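Probable acrylyl-CoA reductase AcuI (Escherichia coli, PDB 1O89) probably catalyses the NADPH-dependent reduction of acrylyl-CoA to propanoyl-CoA, working as a homodimer of the zinc-containing alcohol dehydrogenase family. Local coordinates at residues A[132-135]-A[136-139]. Sequence-based numbering, arbitrary orientation.
Sequences AMPQ and GLDA
Pro-134 and Leu-137 close a type II beta turn, the bend that links strand 131-132 to helix 139-161 at the surface of the reductase. One backbone hydrogen bond shows the closure: Leu-137 N donates to Pro-134 O over 3.2 Å, with an N-H...O angle of 158°. The type follows from the two central residues, an extended Gln-135 and then Gly-136 with a positive phi of 98°, where a CB would collide with Gln-135 O.

Just before the turn, Met-133 sends its side chain along the backbone that leaves it. CG lies anti to the backbone N (chi1 -170°), and bends at chi2 and chi3 then carry the thioether across Leu-137 at about a right angle. The path rests on two approaches: CG comes to 3.4 Å from Leu-137 O, and further along SD reaches 3.7 Å from Asp-138 C. The methyl CE lies by the Leu-137 side chain, but its modelled separation from Leu-137 CB is too short to be trusted, so its exact place is doubtful. An alanine here would take away the thioether and would probably leave a gap beside Leu-137 and the peptide that follows it.

Further out, Met-133 also packs on Leu-105 of strand 103-107 and Ala-142 of helix 139-161, while the buried Leu-137 meets Trp-300 and Val-304 of helix 293-306. Met-133 and Leu-137 together thus join strand 103-107 to helices 139-161 and 293-306. Pro-134 adds a looser apolar contact, its CG 4.5 Å from Leu-137 CD1. At the exit Asp-138 is the N-cap of helix 139-161: its carboxylate turns back to the helix start, where OD1 accepts a hydrogen bond from Lys-141 N.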
loop_
_atom_site.group_PDB
_atom_site.type_symbol
_atom_site.label_atom_id
_atom_site.label_comp_id
_atom_site.label_asym_id
_atom_site.label_seq_id
_atom_site.Cartn_x
_atom_site.Cartn_y
_atom_site.Cartn_z
ATOM N N ALA A 132 -8.935 22.479 -16.859
ATOM C CA ALA A 132 -9.705 22.846 -18.044
ATOM C C ALA A 132 -10.947 21.969 -18.102
ATOM O O ALA A 132 -10.850 20.757 -17.934
ATOM C CB ALA A 132 -8.871 22.667 -19.302
ATOM N N MET A 133 -12.108 22.588 -18.312
ATOM C CA MET A 133 -13.375 21.864 -18.317
ATOM C C MET A 133 -13.230 20.738 -19.322
ATOM O O MET A 133 -13.009 21.009 -20.492
ATOM C CB MET A 133 -14.547 22.778 -18.708
ATOM C CG MET A 133 -15.940 22.165 -18.518
ATOM S SD MET A 133 -16.374 21.979 -16.717
ATOM C CE MET A 133 -16.722 20.513 -16.678
ATOM N N PRO A 134 -13.303 19.485 -18.872
ATOM C CA PRO A 134 -13.211 18.342 -19.791
ATOM C C PRO A 134 -14.402 18.270 -20.741
ATOM O O PRO A 134 -15.514 18.670 -20.371
ATOM C CB PRO A 134 -13.213 17.126 -18.851
ATOM C CG PRO A 134 -12.936 17.661 -17.501
ATOM C CD PRO A 134 -13.465 19.041 -17.476
ATOM N N GLN A 135 -14.161 17.758 -21.946
ATOM C CA GLN A 135 -15.219 17.576 -22.928
ATOM C C GLN A 135 -16.276 16.644 -22.356
ATOM O O GLN A 135 -15.954 15.586 -21.823
ATOM C CB GLN A 135 -14.661 16.979 -24.227
ATOM C CG GLN A 135 -13.674 17.887 -24.970
ATOM C CD GLN A 135 -13.399 17.419 -26.397
ATOM O OE1 GLN A 135 -13.816 18.067 -27.362
ATOM N NE2 GLN A 135 -12.695 16.291 -26.531
ATOM N N GLY A 136 -17.539 17.044 -22.462
ATOM C CA GLY A 136 -18.641 16.241 -21.973
ATOM C C GLY A 136 -19.145 16.650 -20.600
ATOM O O GLY A 136 -20.156 16.139 -20.146
ATOM N N LEU A 137 -18.447 17.557 -19.935
ATOM C CA LEU A 137 -18.902 18.082 -18.651
ATOM C C LEU A 137 -19.151 19.571 -18.754
ATOM O O LEU A 137 -18.546 20.246 -19.578
ATOM C CB LEU A 137 -17.854 17.864 -17.554
ATOM C CG LEU A 137 -17.788 16.595 -16.709
ATOM C CD1 LEU A 137 -16.859 16.852 -15.537
ATOM C CD2 LEU A 137 -19.155 16.139 -16.223
ATOM N N ASP A 138 -20.025 20.072 -17.882
ATOM C CA ASP A 138 -20.181 21.515 -17.645
ATOM C C ASP A 138 -20.028 21.832 -16.145
ATOM O O ASP A 138 -19.791 20.938 -15.322
ATOM C CB ASP A 138 -21.514 22.034 -18.229
ATOM C CG ASP A 138 -22.751 21.424 -17.556
ATOM O OD1 ASP A 138 -22.694 21.069 -16.364
ATOM O OD2 ASP A 138 -23.848 21.283 -18.138
ATOM N N ALA A 139 -20.136 23.114 -15.802
ATOM C CA ALA A 139 -19.956 23.585 -14.428
ATOM C C ALA A 139 -20.874 22.865 -13.424
ATOM O O ALA A 139 -20.431 22.399 -12.394
ATOM C CB ALA A 139 -20.205 25.106 -14.383
#